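Local coordinates for BH0493 protein (Bacillus halodurans C-125, PDB 2QEE) that binds zinc and is probably a metal-dependent enzyme of the amidohydrolase superfamily, though its reaction is not established, at residues 145-150 / 170-175; 190-195 / 207-212; 223-228 / 261-266; 254-259 / 295-300. One frame throughout, in Å; residues are numbered along the deposited sequence. Where two conformers were deposited one is given.

Contact 1: 145-150 / 170-175; sequences TNDPFD and ALRLDP
Asn146 and Leu171 form a single backbone bridge that joins the loop after strand 139-143 to the short strand 171-172, which leads into helix 174-178, consistent with the distorted beta/alpha barrel of amidohydrolases. The bridge rests on two bonds, Asn146 N to Ala170 O at 2.8 Å and Arg172 N to Asn146 O at 2.8 Å. A third comes from the Asn146 side chain, whose OD1 accepts Ala170 N at 2.9 Å in the plane of the amide carbonyl.

Beyond the bridge the chain folds over in a type I turn from Asp147 to Asp150, and Asp147 OD1 receives Phe149 N from above its carboxylate plane, an Asx turn. Asp147 OD2 makes a weak bond and salt bridge to Arg172 NH1 in the conformer described; Arg172 was modelled in two, so the pairing is tentative. At the metal end, the Thr145 side chain touches the zinc ligands His28 and His30, and its OG1 bonds to Thr29 O. Pro148 CG meets Leu171 CD1 at 3.8 Å, the two side chains crossing at about a right angle. Pro175 closes the contact with a CH-pi interaction, CB standing 3.9 Å from the centroid of the Phe149 ring and 20° off its normal.

Contact 2: 190-195 / 207-212; sequences WGYKVN and KRFLTD
Tyr192 drives its side chain from the loop after helix 180-189 against helix 200-217, and its ring carries the contact by aromatic and polar interactions and by the flat packing of a guanidinium. Gly191, the first residue to leave helical angles, ends helix 180-189 in a Schellman motif.

The aromatic part is edge-to-face: the Phe209 ring turns its edge to the Tyr192 face, with planes at 87° and centroids 5.3 Å apart. Phe209 CB adds a CH-pi contact over the same ring, 4.0 Å from its centroid. Phe209 CG is anti to the backbone N (chi1 174°); farther out in the ring, CE1 lies 4.0 Å from CE3 of the Trp190 indole. The other face of Tyr192 has water 1 over its centre; that water donates to Trp190 O.

Tyr192 and Asp212 meet tip to tip. Tyr192 OH donates to Asp212 OD2 at 2.6 Å, using the anti lone pair of that oxygen. Arg208, bent at chi3, crosses Tyr192 obliquely and lays a guanidinium face near the tyrosine rim, NH1 standing 3.4 Å from CE1 with the two planes 22° apart. Its NH2 is salt-bridged to Glu205, which also accepts Lys193 N.

Asp212 OD2 lies 3.4 Å from Arg208 NH1 in a salt bridge, so one oxygen serves both a phenol and a cation; these neighbours would be expected to favour the charged carboxylate.

Contact 3: 223-228 / 261-266; sequences AVSLPP and IGVKKR
Leu226 sets its CD1 against CG1 of Ile261 at 3.8 Å, the two side chains crossing on one face of the sheet where strands 222-226 and 257-264 run parallel. These strands flank helix 237-253 in a beta-alpha-beta unit, and the contact lies at their C-terminal ends, the end of a beta/alpha barrel on which amidohydrolases carry their active site.

Here strand 257-264 is broken. The backbone at Gly262 has a phi of 127°, which would press a CB against the preceding carbonyl oxygen, and two successive N-H groups turn to one acceptor. Leu226 O takes Gly262 N at 2.7 Å and Val263 N at 3.3 Å, the two donors arriving from opposite faces of its carbonyl plane. The shorter bond is nearly straight, at 170°.

Val263 CG1 sits between its backbone N and carbonyl carbon (chi1 59°), a crowded position that brings it within 3.8 Å of that same Leu226 O. Beyond Leu226 the prolines take over: Pro228 CD comes 3.5 Å from Val263 O, and its CG lies against Gly262 O. Lys264 leads away to a salt bridge with Glu287 of the second subunit.

Pro227 and Pro228 have no N-H to offer, and from this side Val263 O meets C-H groups instead. Pro227 CA approaches it at 3.3 Å, and regular parallel pairing gives way to two hydrogen bonds on Leu226 O.

Contact 4: 254-259 / 295-300; sequences NIPFAM and NNKFLV
Strands 257-259 and 298-300 run parallel, their axes 20° apart and 4.5 Å at closest approach, with Phe257 facing Phe298, Ala258 facing Leu299 and Met259 facing Val300. Three backbone bonds fix that register: Phe257 N to Lys297 O at 2.9 Å, Leu299 N to Phe257 O at 2.9 Å, and Met259 N to Leu299 O at 2.8 Å. Where the chains splay before the strands, waters carry the link: one receives Lys297 N and donates to Ile255 O, another joins Asn254 ND2 to Asn295 O.

Phe257, Met259, Phe298 and Val300 share one face of the sheet. Met259 bends at chi3 (-75°), which places CE in the angle between Val300 CG2, 3.8 Å away, and Phe298 CD1. Its CG lies over one face of the Phe257 ring, while Phe298 CE1 comes to the edge of that ring, 4.1 Å from CD2. On the other face Ala258 CB meets Leu299 CB at 4.0 Å, and Leu299 CD1 reaches Pro256 CB. Lys297 runs side by side with the Pro256 ring; farther out its CE passes Asn254 ND2, and its NZ bonds to Phe413 O.

Strand 222-226 extends the sheet beside 257-264, and strand 321-323 does so beside 298-302. Phe257 packs on Leu246 of helix 237-253, whereas Met259 and Phe298 both press on Leu289 of helix 284-292.

Overall arrangement
Contacts 1, 3 and 4 follow one another around the same sheet, while contact 2 lies outside it. Contacts 3 and 4 share strand 257-264, their centres 17 Å apart, and meet where Val224 N bonds to Ala258 O at 2.9 Å. Contact 1 joins contact 3 through Leu173 N and Ala223 O, 2.8 Å apart. Contact 2 touches contact 1 by packing, Phe149 CZ lying 3.4 Å from Phe209 CZ, so aromatic rings connect the loop after strand 139-143 to helix 200-217. The zinc, bound by His28, His30 and Asp357, is about 5 Å from the Thr145 side chain, 7 Å from that of Ser225 and 10 Å from that of Ala258; contact 2 is remote from it.

Contact 1: 145-150 / 170-175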
loop_
_atom_site.group_PDB
_atom_site.type_symbol
_atom_site.label_atom_id
_atom_site.label_comp_id
_atom_site.label_asym_id
_atom_site.label_seq_id
_atom_site.Cartn_x
_atom_site.Cartn_y
_atom_site.Cartn_z
ATOM N N THR C 145 -1.317 -29.620 -7.442
ATOM C CA THR C 145 -1.513 -29.682 -5.992
ATOM C C THR C 145 -2.113 -31.090 -5.664
ATOM O O THR C 145 -3.236 -31.365 -6.068
ATOM C CB THR C 145 -2.506 -28.598 -5.559
ATOM O OG1 THR C 145 -1.858 -27.315 -5.736
ATOM C CG2 THR C 145 -2.852 -28.766 -4.097
ATOM N N ASN C 146 -1.294 -31.928 -5.038
ATOM C CA ASN C 146 -1.640 -33.348 -4.850
ATOM C C ASN C 146 -1.897 -33.645 -3.383
ATOM O O ASN C 146 -0.989 -33.587 -2.531
ATOM C CB ASN C 146 -0.508 -34.191 -5.433
ATOM C CG ASN C 146 -0.277 -33.871 -6.901
ATOM O OD1 ASN C 146 0.728 -33.270 -7.238
ATOM N ND2 ASN C 146 -1.247 -34.199 -7.767
ATOM N N ASP C 147 -3.155 -33.985 -3.118
ATOM C CA ASP C 147 -3.655 -34.118 -1.759
ATOM C C ASP C 147 -3.986 -35.586 -1.451
ATOM O O ASP C 147 -5.012 -36.087 -1.916
ATOM C CB ASP C 147 -4.910 -33.288 -1.580
ATOM C CG ASP C 147 -5.380 -33.264 -0.136
ATOM O OD1 ASP C 147 -4.844 -34.020 0.693
ATOM O OD2 ASP C 147 -6.249 -32.437 0.180
ATOM N N PRO C 148 -3.109 -36.244 -0.698
ATOM C CA PRO C 148 -3.287 -37.676 -0.434
ATOM C C PRO C 148 -4.490 -37.927 0.474
ATOM O O PRO C 148 -4.885 -39.092 0.667
ATOM C CB PRO C 148 -2.013 -38.070 0.249
ATOM C CG PRO C 148 -1.441 -36.857 0.781
ATOM C CD PRO C 148 -1.893 -35.729 -0.079
ATOM N N PHE C 149 -5.054 -36.863 1.037
ATOM C CA PHE C 149 -6.224 -37.000 1.885
ATOM C C PHE C 149 -7.480 -36.962 1.053
ATOM O O PHE C 149 -8.567 -37.327 1.516
ATOM C CB PHE C 149 -6.233 -35.937 2.972
ATOM C CG PHE C 149 -5.077 -36.057 3.890
ATOM C CD1 PHE C 149 -5.145 -36.869 5.004
ATOM C CD2 PHE C 149 -3.900 -35.375 3.632
ATOM C CE1 PHE C 149 -4.060 -36.993 5.847
ATOM C CE2 PHE C 149 -2.793 -35.505 4.473
ATOM C CZ PHE C 149 -2.888 -36.329 5.576
ATOM N N ASP C 150 -7.367 -36.540 -0.200
ATOM C CA ASP C 150 -8.537 -36.585 -1.063
ATOM C C ASP C 150 -8.716 -37.980 -1.704
ATOM O O ASP C 150 -7.908 -38.426 -2.539
ATOM C CB ASP C 150 -8.547 -35.489 -2.135
ATOM C CG ASP C 150 -9.878 -35.455 -2.899
ATOM O OD1 ASP C 150 -10.788 -34.687 -2.515
ATOM O OD2 ASP C 150 -10.064 -36.233 -3.846
ATOM N N ALA C 170 3.139 -31.930 -6.343
ATOM C CA ALA C 170 3.512 -31.236 -5.127
ATOM C C ALA C 170 2.608 -31.753 -4.005
ATOM O O ALA C 170 1.412 -31.860 -4.224
ATOM C CB ALA C 170 3.327 -29.686 -5.263
ATOM N N LEU C 171 3.202 -32.076 -2.875
ATOM C CA LEU C 171 2.518 -32.805 -1.780
ATOM C C LEU C 171 1.817 -31.760 -0.903
ATOM O O LEU C 171 2.511 -31.046 -0.186
ATOM C CB LEU C 171 3.552 -33.612 -0.960
ATOM C CG LEU C 171 3.067 -34.437 0.244
ATOM C CD1 LEU C 171 1.856 -35.320 -0.171
ATOM C CD2 LEU C 171 4.231 -35.258 0.796
ATOM N N ARG C 172 0.486 -31.708 -0.993
ATOM C CA ARG C 172 -0.341 -30.760 -0.222
ATOM C C ARG C 172 -0.619 -31.368 1.147
ATOM O O ARG C 172 -1.141 -32.489 1.233
ATOM C CB ARG C 172 -1.641 -30.450 -0.980
ATOM C CG ARG C 172 -2.597 -29.516 -0.224
ATOM C CD ARG C 172 -3.997 -29.521 -0.782
ATOM N NE ARG C 172 -4.777 -28.434 -0.184
ATOM C CZ ARG C 172 -5.557 -28.598 0.876
ATOM N NH1 ARG C 172 -5.650 -29.799 1.414
ATOM N NH2 ARG C 172 -6.240 -27.571 1.390
ATOM N N LEU C 173 -0.301 -30.625 2.204
ATOM C CA LEU C 173 -0.378 -31.193 3.569
ATOM C C LEU C 173 -1.351 -30.519 4.550
ATOM O O LEU C 173 -1.296 -30.843 5.740
ATOM C CB LEU C 173 1.014 -31.274 4.170
ATOM C CG LEU C 173 2.018 -32.239 3.488
ATOM C CD1 LEU C 173 3.383 -32.084 4.087
ATOM C CD2 LEU C 173 1.476 -33.684 3.540
ATOM N N ASP C 174 -2.269 -29.674 4.067
ATOM C CA ASP C 174 -3.184 -28.916 4.938
ATOM C C ASP C 174 -3.888 -29.837 5.994
ATOM O O ASP C 174 -3.861 -29.522 7.179
ATOM C CB ASP C 174 -4.207 -28.128 4.111
ATOM C CG ASP C 174 -3.523 -27.029 3.282
ATOM O OD1 ASP C 174 -2.418 -27.265 2.828
ATOM O OD2 ASP C 174 -4.071 -25.947 3.124
ATOM N N PRO C 175 -4.482 -30.959 5.550
ATOM C CA PRO C 175 -5.263 -31.773 6.510
ATOM C C PRO C 175 -4.395 -32.305 7.619
ATOM O O PRO C 175 -4.849 -32.371 8.791
ATOM C CB PRO C 175 -5.809 -32.907 5.636
ATOM C CG PRO C 175 -5.917 -32.262 4.217
ATOM C CD PRO C 175 -4.572 -31.511 4.181
#

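Contact 2: 190-195 / 207-212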
loop_
_atom_site.group_PDB
_atom_site.type_symbol
_atom_site.label_atom_id
_atom_site.label_comp_id
_atom_site.label_asym_id
_atom_site.label_seq_id
_atom_site.Cartn_x
_atom_site.Cartn_y
_atom_site.Cartn_z
ATOM N N TRP C 190 -4.684 -46.128 7.904
ATOM C CA TRP C 190 -3.765 -46.380 6.786
ATOM C C TRP C 190 -2.491 -47.081 7.262
ATOM O O TRP C 190 -1.548 -47.254 6.486
ATOM C CB TRP C 190 -3.441 -45.047 6.040
ATOM C CG TRP C 190 -4.638 -44.429 5.284
ATOM C CD1 TRP C 190 -5.690 -45.102 4.705
ATOM C CD2 TRP C 190 -4.872 -43.031 5.009
ATOM N NE1 TRP C 190 -6.560 -44.214 4.111
ATOM C CE2 TRP C 190 -6.085 -42.937 4.281
ATOM C CE3 TRP C 190 -4.182 -41.850 5.323
ATOM C CZ2 TRP C 190 -6.623 -41.713 3.853
ATOM C CZ3 TRP C 190 -4.716 -40.620 4.882
ATOM C CH2 TRP C 190 -5.938 -40.567 4.174
ATOM N N GLY C 191 -2.448 -47.454 8.551
ATOM C CA GLY C 191 -1.319 -48.180 9.115
ATOM C C GLY C 191 -0.218 -47.380 9.770
ATOM O O GLY C 191 0.848 -47.929 10.110
ATOM N N TYR C 192 -0.468 -46.077 9.952
ATOM C CA TYR C 192 0.488 -45.193 10.626
ATOM C C TYR C 192 0.058 -45.075 12.082
ATOM O O TYR C 192 -0.913 -44.426 12.400
ATOM C CB TYR C 192 0.563 -43.820 9.924
ATOM C CG TYR C 192 0.933 -43.961 8.466
ATOM C CD1 TYR C 192 2.269 -44.114 8.082
ATOM C CD2 TYR C 192 -0.045 -43.988 7.487
ATOM C CE1 TYR C 192 2.608 -44.281 6.781
ATOM C CE2 TYR C 192 0.304 -44.172 6.150
ATOM C CZ TYR C 192 1.629 -44.314 5.822
ATOM O OH TYR C 192 1.985 -44.470 4.497
ATOM N N LYS C 193 0.793 -45.751 12.940
ATOM C CA LYS C 193 0.345 -46.000 14.314
ATOM C C LYS C 193 0.724 -44.812 15.175
ATOM O O LYS C 193 1.651 -44.869 15.986
ATOM C CB LYS C 193 0.945 -47.316 14.834
ATOM C CG LYS C 193 0.303 -48.543 14.167
ATOM C CD LYS C 193 0.945 -49.854 14.611
ATOM C CE LYS C 193 1.958 -50.357 13.578
ATOM N NZ LYS C 193 2.183 -51.845 13.696
ATOM N N VAL C 194 0.029 -43.714 14.938
ATOM C CA VAL C 194 0.260 -42.528 15.722
ATOM C C VAL C 194 -0.595 -42.706 16.973
ATOM O O VAL C 194 -1.747 -43.165 16.903
ATOM C CB VAL C 194 -0.105 -41.228 14.969
ATOM C CG1 VAL C 194 0.841 -41.012 13.757
ATOM C CG2 VAL C 194 -1.508 -41.266 14.518
ATOM N N ASN C 195 0.009 -42.337 18.094
ATOM C CA ASN C 195 -0.577 -42.475 19.411
ATOM C C ASN C 195 -1.464 -41.278 19.798
ATOM O O ASN C 195 -1.515 -40.266 19.090
ATOM C CB ASN C 195 0.571 -42.633 20.379
ATOM C CG ASN C 195 1.491 -43.811 19.999
ATOM O OD1 ASN C 195 1.008 -44.893 19.680
ATOM N ND2 ASN C 195 2.779 -43.602 20.056
ATOM N N LYS C 207 6.514 -39.014 10.104
ATOM C CA LYS C 207 7.624 -39.034 9.120
ATOM C C LYS C 207 7.487 -40.140 8.084
ATOM O O LYS C 207 7.773 -39.931 6.898
ATOM C CB LYS C 207 8.961 -39.167 9.810
ATOM C CG LYS C 207 9.377 -37.948 10.611
ATOM C CD LYS C 207 10.614 -38.213 11.428
ATOM C CE LYS C 207 11.821 -37.757 10.720
ATOM N NZ LYS C 207 12.935 -37.592 11.696
ATOM N N ARG C 208 7.024 -41.314 8.501
ATOM C CA ARG C 208 6.862 -42.383 7.530
ATOM C C ARG C 208 5.723 -42.094 6.549
ATOM O O ARG C 208 5.811 -42.444 5.356
ATOM C CB ARG C 208 6.733 -43.767 8.222
ATOM C CG ARG C 208 6.726 -44.923 7.223
ATOM C CD ARG C 208 6.764 -46.278 7.939
ATOM N NE ARG C 208 5.546 -46.523 8.715
ATOM C CZ ARG C 208 4.408 -46.953 8.198
ATOM N NH1 ARG C 208 4.325 -47.231 6.907
ATOM N NH2 ARG C 208 3.351 -47.149 8.976
ATOM N N PHE C 209 4.669 -41.427 7.025
ATOM C CA PHE C 209 3.588 -41.013 6.164
ATOM C C PHE C 209 4.181 -40.063 5.078
ATOM O O PHE C 209 3.975 -40.256 3.866
ATOM C CB PHE C 209 2.464 -40.333 6.967
ATOM C CG PHE C 209 1.382 -39.757 6.108
ATOM C CD1 PHE C 209 0.376 -40.553 5.607
ATOM C CD2 PHE C 209 1.383 -38.380 5.769
ATOM C CE1 PHE C 209 -0.633 -40.057 4.787
ATOM C CE2 PHE C 209 0.364 -37.841 4.949
ATOM C CZ PHE C 209 -0.649 -38.687 4.433
ATOM N N LEU C 210 4.926 -39.053 5.523
ATOM C CA LEU C 210 5.526 -38.125 4.550
ATOM C C LEU C 210 6.466 -38.856 3.568
ATOM O O LEU C 210 6.370 -38.642 2.337
ATOM C CB LEU C 210 6.271 -37.009 5.259
ATOM C CG LEU C 210 5.371 -36.119 6.116
ATOM C CD1 LEU C 210 6.273 -35.173 6.957
ATOM C CD2 LEU C 210 4.302 -35.364 5.300
ATOM N N THR C 211 7.332 -39.731 4.100
ATOM C CA THR C 211 8.328 -40.384 3.271
ATOM C C THR C 211 7.647 -41.280 2.223
ATOM O O THR C 211 8.111 -41.384 1.066
ATOM C CB THR C 211 9.309 -41.225 4.148
ATOM O OG1 THR C 211 10.016 -40.330 5.017
ATOM C CG2 THR C 211 10.317 -41.953 3.253
ATOM N N ASP C 212 6.551 -41.938 2.609
ATOM C CA ASP C 212 5.842 -42.836 1.695
ATOM C C ASP C 212 5.230 -42.049 0.567
ATOM O O ASP C 212 5.212 -42.490 -0.589
ATOM C CB ASP C 212 4.694 -43.608 2.396
ATOM C CG ASP C 212 5.188 -44.780 3.279
ATOM O OD1 ASP C 212 6.384 -45.128 3.246
ATOM O OD2 ASP C 212 4.357 -45.334 4.026
HETATM O O HOH W 1 1.042 -47.806 6.688
#

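Contact 3: 223-228 / 261-266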
loop_
_atom_site.group_PDB
_atom_site.type_symbol
_atom_site.label_atom_id
_atom_site.label_comp_id
_atom_site.label_asym_id
_atom_site.label_seq_id
_atom_site.Cartn_x
_atom_site.Cartn_y
_atom_site.Cartn_z
ATOM N N ALA C 223 3.604 -28.552 0.553
ATOM C CA ALA C 223 2.973 -27.227 0.679
ATOM C C ALA C 223 1.899 -27.230 1.751
ATOM O O ALA C 223 1.239 -28.272 1.995
ATOM C CB ALA C 223 2.342 -26.861 -0.617
ATOM N N VAL C 224 1.619 -26.030 2.267
ATOM C CA VAL C 224 0.480 -25.835 3.193
ATOM C C VAL C 224 0.007 -24.395 3.050
ATOM O O VAL C 224 0.823 -23.536 2.669
ATOM C CB VAL C 224 0.889 -26.160 4.628
ATOM C CG1 VAL C 224 1.973 -25.162 5.184
ATOM C CG2 VAL C 224 -0.354 -26.187 5.552
ATOM N N SER C 225 -1.295 -24.188 3.253
ATOM C CA SER C 225 -1.857 -22.844 3.380
ATOM C C SER C 225 -2.159 -22.587 4.839
ATOM O O SER C 225 -2.615 -23.505 5.589
ATOM C CB SER C 225 -3.098 -22.638 2.513
ATOM O OG SER C 225 -4.196 -23.419 2.954
ATOM N N LEU C 226 -1.935 -21.347 5.249
ATOM C CA LEU C 226 -1.835 -21.013 6.668
ATOM C C LEU C 226 -2.558 -19.696 6.955
ATOM O O LEU C 226 -2.674 -18.837 6.067
ATOM C CB LEU C 226 -0.382 -20.887 7.057
ATOM C CG LEU C 226 0.502 -22.107 6.863
ATOM C CD1 LEU C 226 1.907 -21.593 7.029
ATOM C CD2 LEU C 226 0.142 -23.112 8.010
ATOM N N PRO C 227 -3.134 -19.576 8.152
ATOM C CA PRO C 227 -3.987 -18.430 8.532
ATOM C C PRO C 227 -3.161 -17.202 8.846
ATOM O O PRO C 227 -1.964 -17.312 9.065
ATOM C CB PRO C 227 -4.686 -18.943 9.837
ATOM C CG PRO C 227 -3.704 -19.874 10.435
ATOM C CD PRO C 227 -3.108 -20.618 9.214
ATOM N N PRO C 228 -3.809 -16.019 8.948
ATOM C CA PRO C 228 -3.099 -14.788 9.309
ATOM C C PRO C 228 -2.417 -14.856 10.677
ATOM O O PRO C 228 -1.434 -14.138 10.916
ATOM C CB PRO C 228 -4.234 -13.733 9.378
ATOM C CG PRO C 228 -5.326 -14.340 8.451
ATOM C CD PRO C 228 -5.244 -15.822 8.636
ATOM N N ILE C 261 0.529 -18.043 3.005
ATOM C CA ILE C 261 0.129 -17.571 4.307
ATOM C C ILE C 261 -0.896 -16.422 4.156
ATOM O O ILE C 261 -0.686 -15.508 3.365
ATOM C CB ILE C 261 1.351 -17.053 5.068
ATOM C CG1 ILE C 261 2.341 -18.208 5.377
ATOM C CG2 ILE C 261 0.892 -16.361 6.395
ATOM C CD1 ILE C 261 3.784 -17.725 5.729
ATOM N N GLY C 262 -1.981 -16.456 4.938
ATOM C CA GLY C 262 -2.848 -15.259 5.050
ATOM C C GLY C 262 -4.325 -15.525 4.775
ATOM O O GLY C 262 -5.136 -14.593 4.865
ATOM N N VAL C 263 -4.690 -16.785 4.534
ATOM C CA VAL C 263 -6.082 -17.118 4.187
ATOM C C VAL C 263 -6.857 -17.385 5.479
ATOM O O VAL C 263 -6.406 -18.159 6.333
ATOM C CB VAL C 263 -6.188 -18.328 3.200
ATOM C CG1 VAL C 263 -5.555 -19.614 3.773
ATOM C CG2 VAL C 263 -7.629 -18.541 2.825
ATOM N N LYS C 264 -7.959 -16.678 5.635
ATOM C CA LYS C 264 -8.880 -16.913 6.758
ATOM C C LYS C 264 -10.061 -17.758 6.213
ATOM O O LYS C 264 -10.918 -17.280 5.470
ATOM C CB LYS C 264 -9.335 -15.557 7.337
ATOM C CG LYS C 264 -10.349 -15.732 8.496
ATOM C CD LYS C 264 -10.491 -14.403 9.299
ATOM C CE LYS C 264 -11.250 -14.664 10.606
ATOM N NZ LYS C 264 -11.750 -13.410 11.236
ATOM N N LYS C 265 -10.110 -19.039 6.580
ATOM C CA LYS C 265 -11.082 -19.951 5.960
ATOM C C LYS C 265 -12.540 -19.759 6.358
ATOM O O LYS C 265 -12.851 -19.487 7.522
ATOM C CB LYS C 265 -10.722 -21.420 6.240
ATOM C CG LYS C 265 -9.321 -21.877 5.801
ATOM C CD LYS C 265 -9.142 -21.979 4.309
ATOM C CE LYS C 265 -9.899 -23.139 3.710
ATOM N NZ LYS C 265 -9.886 -23.087 2.195
ATOM N N ARG C 266 -13.429 -19.923 5.392
ATOM C CA ARG C 266 -14.865 -20.067 5.674
ATOM C C ARG C 266 -15.460 -18.935 6.519
ATOM O O ARG C 266 -16.209 -19.186 7.506
ATOM C CB ARG C 266 -15.119 -21.422 6.353
ATOM C CG ARG C 266 -14.745 -22.620 5.478
ATOM C CD ARG C 266 -14.878 -23.930 6.308
ATOM N NE ARG C 266 -13.945 -23.948 7.442
ATOM C CZ ARG C 266 -12.688 -24.393 7.380
ATOM N NH1 ARG C 266 -12.191 -24.882 6.244
ATOM N NH2 ARG C 266 -11.926 -24.346 8.464
HETATM O O HOH W 2 -7.217 -22.737 1.408
#

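Contact 4: 254-259 / 295-300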
loop_
_atom_site.group_PDB
_atom_site.type_symbol
_atom_site.label_atom_id
_atom_site.label_comp_id
_atom_site.label_asym_id
_atom_site.label_seq_id
_atom_site.Cartn_x
_atom_site.Cartn_y
_atom_site.Cartn_z
ATOM N N ASN C 254 15.996 -32.925 0.581
ATOM C CA ASN C 254 16.279 -31.660 -0.084
ATOM C C ASN C 254 15.048 -31.171 -0.846
ATOM O O ASN C 254 15.167 -30.798 -2.015
ATOM C CB ASN C 254 17.473 -31.757 -1.042
ATOM C CG ASN C 254 18.067 -30.391 -1.399
ATOM O OD1 ASN C 254 18.633 -30.234 -2.491
ATOM N ND2 ASN C 254 17.927 -29.393 -0.505
ATOM N N ILE C 255 13.891 -31.164 -0.168
ATOM C CA ILE C 255 12.609 -30.772 -0.747
ATOM C C ILE C 255 12.199 -29.442 -0.044
ATOM O O ILE C 255 12.185 -29.400 1.191
ATOM C CB ILE C 255 11.538 -31.872 -0.448
ATOM C CG1 ILE C 255 11.890 -33.191 -1.161
ATOM C CG2 ILE C 255 10.140 -31.467 -0.919
ATOM C CD1 ILE C 255 12.257 -32.985 -2.647
ATOM N N PRO C 256 11.922 -28.366 -0.813
ATOM C CA PRO C 256 11.449 -27.116 -0.146
ATOM C C PRO C 256 10.076 -27.299 0.502
ATOM O O PRO C 256 9.271 -28.198 0.079
ATOM C CB PRO C 256 11.322 -26.097 -1.299
ATOM C CG PRO C 256 12.177 -26.640 -2.447
ATOM C CD PRO C 256 12.112 -28.182 -2.280
ATOM N N PHE C 257 9.799 -26.424 1.481
ATOM C CA PHE C 257 8.489 -26.317 2.117
ATOM C C PHE C 257 7.809 -25.027 1.612
ATOM O O PHE C 257 8.366 -23.932 1.814
ATOM C CB PHE C 257 8.740 -26.201 3.588
ATOM C CG PHE C 257 7.487 -26.172 4.434
ATOM C CD1 PHE C 257 6.303 -26.732 3.992
ATOM C CD2 PHE C 257 7.538 -25.578 5.689
ATOM C CE1 PHE C 257 5.166 -26.688 4.835
ATOM C CE2 PHE C 257 6.402 -25.547 6.521
ATOM C CZ PHE C 257 5.226 -26.087 6.055
ATOM N N ALA C 258 6.665 -25.171 0.977
ATOM C CA ALA C 258 5.960 -24.013 0.440
ATOM C C ALA C 258 4.907 -23.608 1.449
ATOM O O ALA C 258 4.018 -24.420 1.794
ATOM C CB ALA C 258 5.309 -24.327 -0.885
ATOM N N MET C 259 4.910 -22.339 1.821
ATOM C CA MET C 259 3.933 -21.835 2.770
ATOM C C MET C 259 3.147 -20.715 2.094
ATOM O O MET C 259 3.746 -19.763 1.629
ATOM C CB MET C 259 4.618 -21.281 4.001
ATOM C CG MET C 259 5.512 -22.293 4.733
ATOM S SD MET C 259 6.206 -21.691 6.272
ATOM C CE MET C 259 7.464 -20.623 5.681
ATOM N N ASN C 295 19.438 -25.014 6.521
ATOM C CA ASN C 295 19.563 -26.135 5.604
ATOM C C ASN C 295 18.257 -26.573 4.987
ATOM O O ASN C 295 18.200 -27.592 4.297
ATOM C CB ASN C 295 20.213 -27.343 6.272
ATOM C CG ASN C 295 21.548 -27.021 6.900
ATOM O OD1 ASN C 295 21.826 -27.418 8.035
ATOM N ND2 ASN C 295 22.363 -26.295 6.198
ATOM N N ASN C 296 17.176 -25.813 5.263
ATOM C CA ASN C 296 15.909 -26.061 4.637
ATOM C C ASN C 296 15.640 -24.911 3.690
ATOM O O ASN C 296 16.099 -23.774 3.947
ATOM C CB ASN C 296 14.761 -26.096 5.674
ATOM C CG ASN C 296 14.704 -27.414 6.424
ATOM O OD1 ASN C 296 15.342 -27.548 7.483
ATOM N ND2 ASN C 296 13.906 -28.355 5.916
ATOM N N LYS C 297 14.914 -25.231 2.625
ATOM C CA LYS C 297 14.463 -24.203 1.617
ATOM C C LYS C 297 12.958 -23.938 1.751
ATOM O O LYS C 297 12.178 -24.875 1.924
ATOM C CB LYS C 297 14.772 -24.718 0.209
ATOM C CG LYS C 297 16.315 -24.697 -0.011
ATOM C CD LYS C 297 16.702 -24.977 -1.416
ATOM C CE LYS C 297 16.568 -26.434 -1.727
ATOM N NZ LYS C 297 17.348 -26.753 -2.987
ATOM N N PHE C 298 12.548 -22.653 1.615
ATOM C CA PHE C 298 11.173 -22.303 1.825
ATOM C C PHE C 298 10.684 -21.462 0.642
ATOM O O PHE C 298 11.374 -20.488 0.236
ATOM C CB PHE C 298 11.058 -21.448 3.090
ATOM C CG PHE C 298 11.534 -22.152 4.332
ATOM C CD1 PHE C 298 10.589 -22.846 5.123
ATOM C CD2 PHE C 298 12.884 -22.170 4.697
ATOM C CE1 PHE C 298 11.014 -23.518 6.263
ATOM C CE2 PHE C 298 13.297 -22.864 5.878
ATOM C CZ PHE C 298 12.333 -23.521 6.628
ATOM N N LEU C 299 9.550 -21.860 0.088
ATOM C CA LEU C 299 8.884 -21.060 -0.951
ATOM C C LEU C 299 7.752 -20.358 -0.234
ATOM O O LEU C 299 6.992 -21.020 0.477
ATOM C CB LEU C 299 8.335 -21.988 -2.031
ATOM C CG LEU C 299 9.376 -22.542 -3.016
ATOM C CD1 LEU C 299 8.786 -23.885 -3.611
ATOM C CD2 LEU C 299 9.620 -21.536 -4.162
ATOM N N VAL C 300 7.597 -19.040 -0.396
ATOM C CA VAL C 300 6.496 -18.347 0.325
ATOM C C VAL C 300 5.773 -17.410 -0.598
ATOM O O VAL C 300 6.421 -16.716 -1.400
ATOM C CB VAL C 300 7.070 -17.546 1.513
ATOM C CG1 VAL C 300 5.955 -16.715 2.306
ATOM C CG2 VAL C 300 7.782 -18.474 2.522
HETATM O O HOH W 3 16.969 -28.726 2.002
HETATM O O HOH W 4 14.353 -27.997 2.275
HETATM O O HOH W 5 12.238 -27.214 3.665
#